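Local coordinates for synaptic vesicle membrane protein VAT-1 homolog-like (Homo sapiens, PDB 4A27) that probably acts as an oxidoreductase of the zinc-containing alcohol dehydrogenase family, within its quinone oxidoreductase subfamily, at residues Val7-Phe12 and Asn16-Phe21; Gln327-Arg332 and Gly336-Asp341; Gly31-Arg36 and Glu106-Ile111. All blocks are in the same frame, centred on the assembly; numbering follows the deposited sequence.

Contact 1 is the N-terminal beta hairpin, contact 2 the closing half of a late beta-alpha-beta unit, and contact 3 a buried meeting of two non-adjacent strands in the GroES-like region. Contacts 1 and 2 have centres about 18 Å apart and nearest atoms about 5 Å apart; helix 322-330, which brings R328 and I329 to contact 2, also covers V7 and L18 of contact 1 through V322 and M326. Contact 3 lies farther off, its centre about 26 Å from that of contact 1 and about 25 Å from that of contact 2. It shares a sheet with contact 2, because strands 32-42 and 337-341 pair antiparallel. The 1,2-ethanediol at R36 probably comes from the crystallisation liquor.

Contact 1: residues Val7-Phe12 and Asn16-Phe21; sequences VVLAGF and NKLRLF
The F21 ring turns its edge to V8: CG2 of V8 lies in the ring plane, 3.8 Å from CD2 of F21, and R19 NE also lies in that plane at the edge. V8 CG2 touches F21 CB as well, and the two side chains cross at about a right angle. On the opposite face of the hairpin, V7 uses both branches: CG1 meets L18 CD2 at 3.7 Å and CG2 meets L20 CD2 at 4.0 Å. With V7 CG1 anti to the backbone N (chi1 176°), the methyls are divided between these two leucines. V8 and R19 form an antiparallel hydrogen-bonded pair, V8 N to R19 O at 2.9 Å and R19 N back to V8 O at 3.1 Å. Beyond the strands A10 N donates to K17 O, also at 2.9 Å and nearly straight at 172°. The K17 chain bends at chi2 (-78°) and lies along the turn, its CB 3.1 Å from G11 O and its CE 3.6 Å from F12 O. With alanine in place of K17, CB would still meet G11 O, but the outer methylenes running past the G11 and F12 oxygens would be gone, and that side of the turn would probably be less covered. Backbone bonds thus set the register, while apolar side chains meet on both faces; V7 and L18 also pack on V322 and M326 of helix 322-330.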
loop_
_atom_site.group_PDB
_atom_site.type_symbol
_atom_site.label_atom_id
_atom_site.label_comp_id
_atom_site.label_asym_id
_atom_site.label_seq_id
_atom_site.Cartn_x
_atom_site.Cartn_y
_atom_site.Cartn_z
ATOM N N VAL A 7 -0.511 -38.793 -6.644
ATOM C CA VAL A 7 -1.361 -38.361 -7.742
ATOM C C VAL A 7 -0.393 -37.820 -8.794
ATOM O O VAL A 7 0.499 -37.042 -8.475
ATOM C CB VAL A 7 -2.361 -37.271 -7.343
ATOM C CG1 VAL A 7 -3.150 -36.800 -8.576
ATOM C CG2 VAL A 7 -3.314 -37.769 -6.253
ATOM N N VAL A 8 -0.549 -38.288 -10.028
ATOM C CA VAL A 8 0.242 -37.817 -11.142
ATOM C C VAL A 8 -0.673 -37.105 -12.146
ATOM O O VAL A 8 -1.799 -37.559 -12.410
ATOM C CB VAL A 8 0.976 -38.977 -11.856
ATOM C CG1 VAL A 8 2.058 -38.384 -12.791
ATOM C CG2 VAL A 8 1.591 -39.904 -10.859
ATOM N N LEU A 9 -0.186 -35.985 -12.664
ATOM C CA LEU A 9 -0.797 -35.320 -13.804
ATOM C C LEU A 9 -0.087 -35.851 -15.055
ATOM O O LEU A 9 1.083 -35.545 -15.271
ATOM C CB LEU A 9 -0.631 -33.807 -13.693
ATOM C CG LEU A 9 -1.232 -32.947 -14.787
ATOM C CD1 LEU A 9 -2.733 -33.128 -14.865
ATOM C CD2 LEU A 9 -0.835 -31.508 -14.551
ATOM N N ALA A 10 -0.791 -36.668 -15.843
ATOM C CA ALA A 10 -0.186 -37.358 -17.003
ATOM C C ALA A 10 0.228 -36.367 -18.083
ATOM O O ALA A 10 1.352 -36.406 -18.566
ATOM C CB ALA A 10 -1.152 -38.370 -17.565
ATOM N N GLY A 11 -0.694 -35.477 -18.435
ATOM C CA GLY A 11 -0.384 -34.272 -19.207
ATOM C C GLY A 11 -1.416 -33.190 -18.901
ATOM O O GLY A 11 -2.364 -33.423 -18.151
ATOM N N PHE A 12 -1.239 -32.001 -19.461
ATOM C CA PHE A 12 -2.221 -30.927 -19.273
ATOM C C PHE A 12 -3.497 -31.230 -20.049
ATOM O O PHE A 12 -3.455 -31.860 -21.101
ATOM C CB PHE A 12 -1.661 -29.582 -19.722
ATOM C CG PHE A 12 -0.406 -29.184 -19.009
ATOM C CD1 PHE A 12 -0.402 -29.044 -17.627
ATOM C CD2 PHE A 12 0.768 -28.934 -19.717
ATOM C CE1 PHE A 12 0.747 -28.662 -16.954
ATOM C CE2 PHE A 12 1.927 -28.558 -19.052
ATOM C CZ PHE A 12 1.915 -28.416 -17.663
ATOM N N ASN A 16 -9.578 -35.779 -16.492
ATOM C CA ASN A 16 -9.192 -37.147 -16.844
ATOM C C ASN A 16 -7.698 -37.391 -17.023
ATOM O O ASN A 16 -7.274 -38.523 -17.263
ATOM C CB ASN A 16 -9.920 -37.578 -18.130
ATOM N N LYS A 17 -6.907 -36.334 -16.917
ATOM C CA LYS A 17 -5.453 -36.451 -16.952
ATOM C C LYS A 17 -4.839 -36.773 -15.576
ATOM O O LYS A 17 -3.628 -37.012 -15.494
ATOM C CB LYS A 17 -4.846 -35.153 -17.485
ATOM C CG LYS A 17 -5.306 -34.763 -18.873
ATOM C CD LYS A 17 -4.585 -35.577 -19.930
ATOM C CE LYS A 17 -4.944 -35.128 -21.331
ATOM N NZ LYS A 17 -4.121 -35.805 -22.352
ATOM N N LEU A 18 -5.656 -36.745 -14.515
ATOM C CA LEU A 18 -5.209 -37.084 -13.152
ATOM C C LEU A 18 -5.427 -38.574 -12.814
ATOM O O LEU A 18 -6.512 -39.135 -12.996
ATOM C CB LEU A 18 -5.922 -36.221 -12.087
ATOM C CG LEU A 18 -5.578 -34.737 -11.941
ATOM C CD1 LEU A 18 -6.633 -34.013 -11.137
ATOM C CD2 LEU A 18 -4.161 -34.489 -11.342
ATOM N N ARG A 19 -4.381 -39.217 -12.304
ATOM C CA ARG A 19 -4.436 -40.651 -12.001
ATOM C C ARG A 19 -3.594 -40.972 -10.756
ATOM O O ARG A 19 -2.727 -40.187 -10.376
ATOM C CB ARG A 19 -3.908 -41.412 -13.231
ATOM C CG ARG A 19 -4.696 -41.217 -14.544
ATOM C CD ARG A 19 -3.912 -41.596 -15.820
ATOM N NE ARG A 19 -3.567 -43.022 -15.934
ATOM C CZ ARG A 19 -4.348 -43.983 -16.436
ATOM N NH1 ARG A 19 -5.565 -43.728 -16.911
ATOM N NH2 ARG A 19 -3.899 -45.231 -16.469
ATOM N N LEU A 20 -3.840 -42.118 -10.123
ATOM C CA LEU A 20 -2.990 -42.563 -9.020
ATOM C C LEU A 20 -1.885 -43.474 -9.553
ATOM O O LEU A 20 -2.104 -44.232 -10.500
ATOM C CB LEU A 20 -3.806 -43.278 -7.948
ATOM C CG LEU A 20 -4.471 -42.290 -6.986
ATOM C CD1 LEU A 20 -5.700 -42.932 -6.348
ATOM C CD2 LEU A 20 -3.451 -41.801 -5.929
ATOM N N PHE A 21 -0.702 -43.385 -8.947
ATOM C CA PHE A 21 0.440 -44.193 -9.347
ATOM C C PHE A 21 1.513 -44.311 -8.301
ATOM O O PHE A 21 1.472 -43.648 -7.282
ATOM C CB PHE A 21 1.018 -43.554 -10.589
ATOM C CG PHE A 21 0.172 -43.809 -11.779
ATOM C CD1 PHE A 21 -0.211 -45.111 -12.088
ATOM C CD2 PHE A 21 -0.334 -42.773 -12.528
ATOM C CE1 PHE A 21 -1.039 -45.363 -13.139
ATOM C CE2 PHE A 21 -1.172 -43.034 -13.594
ATOM C CZ PHE A 21 -1.521 -44.331 -13.894
#

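Contact 2: residues Gln327-Arg332 and Gly336-Asp341; sequences QRIHDR and GKLILD
I329 holds CG1 anti to its carbonyl carbon (chi1 -68°) and L338 sets CG the same way (chi1 -68°), which brings the two aliphatic chains together between helix and strand. They slide past each other in opposite directions: CD2 of L338 lies 3.6 Å from CG1 of I329, and CD1 of L338 is 3.9 Å from the same carbon. R328 comes in obliquely with an extended chain, its CD 4.0 Å from L338 CD2, so one leucine methyl is shared by two residues of the helix. The polar end of R328 goes elsewhere, to a salt bridge from NE to D314. No hydrogen bond crosses the contact. Across the end of the helix, Q327 NE2 donates to D331 OD1 at 2.9 Å, with the acceptor in the amide plane but met 37° above the carboxylate plane. The helix finishes in a Schellman motif at R332, where R332 N bonds I329 O at 3.1 Å. The contact packs the helix of the beta-alpha-beta unit 313-317, 322-330, 337-341 on its own second strand; L42 of strand 32-42 touches both I329 and L338, and F44 and L47 from helix 44-51 also lie on I329.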
loop_
_atom_site.group_PDB
_atom_site.type_symbol
_atom_site.label_atom_id
_atom_site.label_comp_id
_atom_site.label_asym_id
_atom_site.label_seq_id
_atom_site.Cartn_x
_atom_site.Cartn_y
_atom_site.Cartn_z
ATOM N N GLN A 327 -13.687 -30.501 -9.210
ATOM C CA GLN A 327 -14.939 -30.122 -9.840
ATOM C C GLN A 327 -15.704 -29.227 -8.918
ATOM O O GLN A 327 -16.258 -28.204 -9.335
ATOM C CB GLN A 327 -15.761 -31.358 -10.148
ATOM C CG GLN A 327 -17.078 -31.070 -10.831
ATOM C CD GLN A 327 -16.868 -30.535 -12.263
ATOM O OE1 GLN A 327 -16.190 -31.173 -13.067
ATOM N NE2 GLN A 327 -17.421 -29.345 -12.562
ATOM N N ARG A 328 -15.731 -29.580 -7.641
ATOM C CA ARG A 328 -16.456 -28.745 -6.662
ATOM C C ARG A 328 -15.882 -27.332 -6.536
ATOM O O ARG A 328 -16.626 -26.361 -6.408
ATOM C CB ARG A 328 -16.496 -29.470 -5.322
ATOM C CG ARG A 328 -17.288 -28.765 -4.189
ATOM C CD ARG A 328 -17.224 -29.671 -2.966
ATOM N NE ARG A 328 -17.736 -29.071 -1.726
ATOM C CZ ARG A 328 -18.915 -29.363 -1.175
ATOM N NH1 ARG A 328 -19.764 -30.213 -1.763
ATOM N NH2 ARG A 328 -19.260 -28.783 -0.033
ATOM N N ILE A 329 -14.556 -27.204 -6.565
ATOM C CA ILE A 329 -13.915 -25.885 -6.522
ATOM C C ILE A 329 -14.234 -25.096 -7.800
ATOM O O ILE A 329 -14.534 -23.904 -7.741
ATOM C CB ILE A 329 -12.381 -25.982 -6.405
ATOM C CG1 ILE A 329 -11.980 -26.539 -5.054
ATOM C CG2 ILE A 329 -11.736 -24.610 -6.592
ATOM C CD1 ILE A 329 -10.512 -26.869 -4.965
ATOM N N HIS A 330 -14.196 -25.768 -8.950
ATOM C CA HIS A 330 -14.602 -25.132 -10.195
ATOM C C HIS A 330 -16.045 -24.617 -10.104
ATOM O O HIS A 330 -16.320 -23.513 -10.530
ATOM C CB HIS A 330 -14.437 -26.085 -11.362
ATOM C CG HIS A 330 -14.946 -25.541 -12.667
ATOM N ND1 HIS A 330 -14.374 -24.454 -13.300
ATOM C CD2 HIS A 330 -15.988 -25.920 -13.443
ATOM C CE1 HIS A 330 -15.035 -24.199 -14.415
ATOM N NE2 HIS A 330 -16.017 -25.075 -14.527
ATOM N N ASP A 331 -16.938 -25.421 -9.532
ATOM C CA ASP A 331 -18.352 -25.089 -9.399
ATOM C C ASP A 331 -18.648 -24.154 -8.236
ATOM O O ASP A 331 -19.825 -23.878 -7.959
ATOM C CB ASP A 331 -19.174 -26.372 -9.215
ATOM C CG ASP A 331 -19.197 -27.251 -10.472
ATOM O OD1 ASP A 331 -18.581 -26.879 -11.488
ATOM O OD2 ASP A 331 -19.829 -28.324 -10.432
ATOM N N ARG A 332 -17.600 -23.704 -7.542
ATOM C CA ARG A 332 -17.720 -22.755 -6.444
ATOM C C ARG A 332 -18.736 -23.178 -5.383
ATOM O O ARG A 332 -19.418 -22.330 -4.801
ATOM C CB ARG A 332 -18.087 -21.372 -6.992
ATOM C CG ARG A 332 -17.110 -20.801 -8.035
ATOM C CD ARG A 332 -17.632 -19.459 -8.555
ATOM N NE ARG A 332 -18.373 -18.779 -7.493
ATOM C CZ ARG A 332 -17.849 -17.943 -6.600
ATOM N NH1 ARG A 332 -16.567 -17.610 -6.653
ATOM N NH2 ARG A 332 -18.625 -17.417 -5.655
ATOM N N GLY A 336 -15.233 -22.705 2.668
ATOM C CA GLY A 336 -13.949 -23.066 3.273
ATOM C C GLY A 336 -13.182 -24.050 2.412
ATOM O O GLY A 336 -13.480 -24.254 1.232
ATOM N N LYS A 337 -12.196 -24.674 3.021
ATOM C CA LYS A 337 -11.133 -25.370 2.297
ATOM C C LYS A 337 -11.467 -26.810 1.967
ATOM O O LYS A 337 -12.094 -27.480 2.755
ATOM C CB LYS A 337 -9.904 -25.415 3.216
ATOM C CG LYS A 337 -8.646 -25.906 2.551
ATOM C CD LYS A 337 -7.806 -24.780 2.044
ATOM C CE LYS A 337 -6.606 -25.259 1.223
ATOM N NZ LYS A 337 -5.701 -24.166 0.807
ATOM N N LEU A 338 -11.034 -27.293 0.818
ATOM C CA LEU A 338 -11.172 -28.710 0.508
ATOM C C LEU A 338 -9.836 -29.347 0.821
ATOM O O LEU A 338 -8.803 -28.810 0.470
ATOM C CB LEU A 338 -11.523 -28.933 -0.977
ATOM C CG LEU A 338 -12.914 -28.442 -1.379
ATOM C CD1 LEU A 338 -12.973 -26.906 -1.320
ATOM C CD2 LEU A 338 -13.259 -28.997 -2.747
ATOM N N ILE A 339 -9.865 -30.506 1.455
ATOM C CA ILE A 339 -8.680 -31.180 1.883
ATOM C C ILE A 339 -8.631 -32.594 1.372
ATOM O O ILE A 339 -9.614 -33.308 1.429
ATOM C CB ILE A 339 -8.671 -31.316 3.423
ATOM C CG1 ILE A 339 -8.476 -29.945 4.040
ATOM C CG2 ILE A 339 -7.571 -32.287 3.847
ATOM C CD1 ILE A 339 -7.238 -29.228 3.488
ATOM N N LEU A 340 -7.461 -32.987 0.858
ATOM C CA LEU A 340 -7.223 -34.373 0.482
ATOM C C LEU A 340 -6.717 -35.066 1.741
ATOM O O LEU A 340 -5.674 -34.683 2.280
ATOM C CB LEU A 340 -6.141 -34.464 -0.566
ATOM C CG LEU A 340 -6.432 -33.839 -1.927
ATOM C CD1 LEU A 340 -5.417 -34.374 -2.951
ATOM C CD2 LEU A 340 -7.879 -34.131 -2.343
ATOM N N ASP A 341 -7.457 -36.042 2.210
ATOM C CA ASP A 341 -7.123 -36.756 3.441
ATOM C C ASP A 341 -6.568 -38.148 3.047
ATOM O O ASP A 341 -7.313 -39.013 2.590
ATOM C CB ASP A 341 -8.397 -36.864 4.275
ATOM C CG ASP A 341 -8.183 -37.530 5.585
ATOM O OD1 ASP A 341 -7.281 -38.390 5.666
ATOM O OD2 ASP A 341 -8.961 -37.227 6.511
#

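Contact 3: residues Gly31-Arg36 and Glu106-Ile111; sequences GELKIR and EFVYKI. With EDO (1,2-ethanediol), chain D.
This is a small, buried, purely apolar contact between two strands that are not paired with each other, L33 and I35 of strand 32-42 facing V108 of strand 108-110. Both strands fall in the GroES-like part of the chain and belong to one mixed sheet, in which pairing runs from 32-42 through 67-75 and 87-91 to 108-110. The closest CA atoms, those of L33 and V108, are 8.5 Å apart, so side chains alone bridge the gap. L33 and V108 reach toward each other tip to tip, with L33 CD1 4.0 Å from V108 CG2 and L33 CG 4.2 Å from that same methyl. L33 holds CG between its backbone N and carbonyl carbon (chi1 49°), a less common setting that swings the isobutyl end nearer to V108 than its CB direction alone would suggest. V108 puts CG1 anti to the backbone N (chi1 -177°), and it is the other methyl, CG2, that does the touching. I35, whose CB points toward the second segment, adds a looser contact, with CD1 4.5 Å from V108 CG2. A single valine methyl therefore meets both residues of the long strand. Two side groups lie apart from this meeting point. E106 CG lies 3.9 Å above the centre of the F107 ring, and the R36 guanidinium gives 1,2-ethanediol a weak hydrogen bond, R36 NH1 to O2 at 3.4 Å, met at the edge near its plane. R36 NE forms a salt bridge with E73. Around the apolar cluster, V88 of strand 87-91 lies on I35 and T103 of strand 100-104 on V108, while R294 of helix 290-305 bonds the V108 carbonyl and touches Y109.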
loop_
_atom_site.group_PDB
_atom_site.type_symbol
_atom_site.label_atom_id
_atom_site.label_comp_id
_atom_site.label_asym_id
_atom_site.label_seq_id
_atom_site.Cartn_x
_atom_site.Cartn_y
_atom_site.Cartn_z
ATOM N N GLY A 31 19.648 -29.580 4.308
ATOM C CA GLY A 31 18.702 -28.504 4.609
ATOM C C GLY A 31 17.234 -28.796 4.307
ATOM O O GLY A 31 16.410 -27.887 4.385
ATOM N N GLU A 32 16.898 -30.048 3.969
ATOM C CA GLU A 32 15.509 -30.450 3.717
ATOM C C GLU A 32 15.066 -31.344 4.854
ATOM O O GLU A 32 15.895 -31.823 5.623
ATOM C CB GLU A 32 15.380 -31.214 2.399
ATOM C CG GLU A 32 15.705 -30.386 1.158
ATOM C CD GLU A 32 15.384 -31.135 -0.134
ATOM O OE1 GLU A 32 15.394 -32.393 -0.130
ATOM O OE2 GLU A 32 15.115 -30.460 -1.153
ATOM N N LEU A 33 13.761 -31.539 5.002
ATOM C CA LEU A 33 13.295 -32.680 5.769
ATOM C C LEU A 33 12.267 -33.486 4.979
ATOM O O LEU A 33 11.771 -33.040 3.942
ATOM C CB LEU A 33 12.831 -32.291 7.181
ATOM C CG LEU A 33 11.872 -31.130 7.375
ATOM C CD1 LEU A 33 10.481 -31.655 7.107
ATOM C CD2 LEU A 33 11.971 -30.531 8.767
ATOM N N LYS A 34 12.040 -34.707 5.454
ATOM C CA LYS A 34 11.156 -35.666 4.841
ATOM C C LYS A 34 9.910 -35.748 5.695
ATOM O O LYS A 34 10.004 -35.938 6.919
ATOM C CB LYS A 34 11.849 -37.027 4.801
ATOM C CG LYS A 34 11.073 -38.139 4.107
ATOM C CD LYS A 34 11.828 -39.479 4.281
ATOM C CE LYS A 34 11.093 -40.687 3.703
ATOM N NZ LYS A 34 11.923 -41.946 3.796
ATOM N N ILE A 35 8.750 -35.623 5.045
ATOM C CA ILE A 35 7.452 -35.566 5.722
ATOM C C ILE A 35 6.559 -36.691 5.244
ATOM O O ILE A 35 6.364 -36.892 4.028
ATOM C CB ILE A 35 6.679 -34.188 5.466
ATOM C CG1 ILE A 35 7.429 -33.006 6.063
ATOM C CG2 ILE A 35 5.272 -34.277 6.096
ATOM C CD1 ILE A 35 6.873 -31.596 5.737
ATOM N N ARG A 36 6.013 -37.426 6.208
ATOM C CA ARG A 36 5.025 -38.472 5.962
ATOM C C ARG A 36 3.689 -37.738 5.954
ATOM O O ARG A 36 3.257 -37.253 6.996
ATOM C CB ARG A 36 5.098 -39.527 7.079
ATOM C CG ARG A 36 3.958 -40.568 7.132
ATOM C CD ARG A 36 3.926 -41.508 5.942
ATOM N NE ARG A 36 4.991 -42.509 6.094
ATOM C CZ ARG A 36 5.059 -43.667 5.444
ATOM N NH1 ARG A 36 4.125 -44.027 4.565
ATOM N NH2 ARG A 36 6.081 -44.479 5.680
ATOM N N GLU A 106 13.070 -24.147 5.433
ATOM C CA GLU A 106 12.534 -22.803 5.587
ATOM C C GLU A 106 11.040 -22.745 5.279
ATOM O O GLU A 106 10.394 -21.793 5.686
ATOM C CB GLU A 106 13.314 -21.714 4.819
ATOM C CG GLU A 106 13.417 -21.875 3.331
ATOM C CD GLU A 106 14.627 -22.689 2.901
ATOM O OE1 GLU A 106 15.198 -23.443 3.747
ATOM O OE2 GLU A 106 14.982 -22.592 1.700
ATOM N N PHE A 107 10.500 -23.772 4.611
ATOM C CA PHE A 107 9.081 -23.831 4.303
ATOM C C PHE A 107 8.252 -24.722 5.229
ATOM O O PHE A 107 7.100 -25.052 4.925
ATOM C CB PHE A 107 8.891 -24.284 2.869
ATOM C CG PHE A 107 9.652 -23.478 1.897
ATOM C CD1 PHE A 107 9.499 -22.089 1.846
ATOM C CD2 PHE A 107 10.554 -24.096 1.036
ATOM C CE1 PHE A 107 10.209 -21.333 0.924
ATOM C CE2 PHE A 107 11.285 -23.361 0.125
ATOM C CZ PHE A 107 11.124 -21.982 0.059
ATOM N N VAL A 108 8.818 -25.087 6.368
ATOM C CA VAL A 108 8.169 -26.015 7.275
ATOM C C VAL A 108 7.880 -25.346 8.595
ATOM O O VAL A 108 8.688 -24.563 9.084
ATOM C CB VAL A 108 9.052 -27.291 7.520
ATOM C CG1 VAL A 108 8.313 -28.270 8.403
ATOM C CG2 VAL A 108 9.422 -27.939 6.206
ATOM N N TYR A 109 6.743 -25.672 9.192
ATOM C CA TYR A 109 6.327 -25.021 10.421
ATOM C C TYR A 109 5.723 -26.037 11.327
ATOM O O TYR A 109 4.874 -26.816 10.923
ATOM C CB TYR A 109 5.308 -23.897 10.162
ATOM C CG TYR A 109 5.642 -23.106 8.942
ATOM C CD1 TYR A 109 6.493 -22.022 8.992
ATOM C CD2 TYR A 109 5.112 -23.463 7.714
ATOM C CE1 TYR A 109 6.806 -21.314 7.836
ATOM C CE2 TYR A 109 5.426 -22.781 6.585
ATOM C CZ TYR A 109 6.294 -21.729 6.628
ATOM O OH TYR A 109 6.574 -21.019 5.460
ATOM N N LYS A 110 6.181 -26.027 12.567
ATOM C CA LYS A 110 5.678 -26.915 13.586
ATOM C C LYS A 110 4.286 -26.503 13.927
ATOM O O LYS A 110 4.011 -25.321 14.052
ATOM C CB LYS A 110 6.525 -26.781 14.848
ATOM C CG LYS A 110 7.941 -27.265 14.688
ATOM C CD LYS A 110 8.609 -27.317 16.045
ATOM C CE LYS A 110 9.992 -27.915 15.983
ATOM N NZ LYS A 110 10.606 -27.945 17.343
ATOM N N ILE A 111 3.396 -27.464 14.092
ATOM C CA ILE A 111 2.044 -27.137 14.462
ATOM C C ILE A 111 1.783 -27.458 15.935
ATOM O O ILE A 111 2.413 -28.323 16.532
ATOM C CB ILE A 111 0.973 -27.759 13.488
ATOM C CG1 ILE A 111 1.004 -29.290 13.508
ATOM C CG2 ILE A 111 1.187 -27.216 12.064
ATOM C CD1 ILE A 111 -0.044 -29.965 12.605
HETATM C C1 EDO D . -0.658 -43.644 6.254
HETATM O O1 EDO D . -0.122 -42.364 6.648
HETATM C C2 EDO D . -0.598 -43.855 4.732
HETATM O O2 EDO D . 0.730 -43.572 4.241
#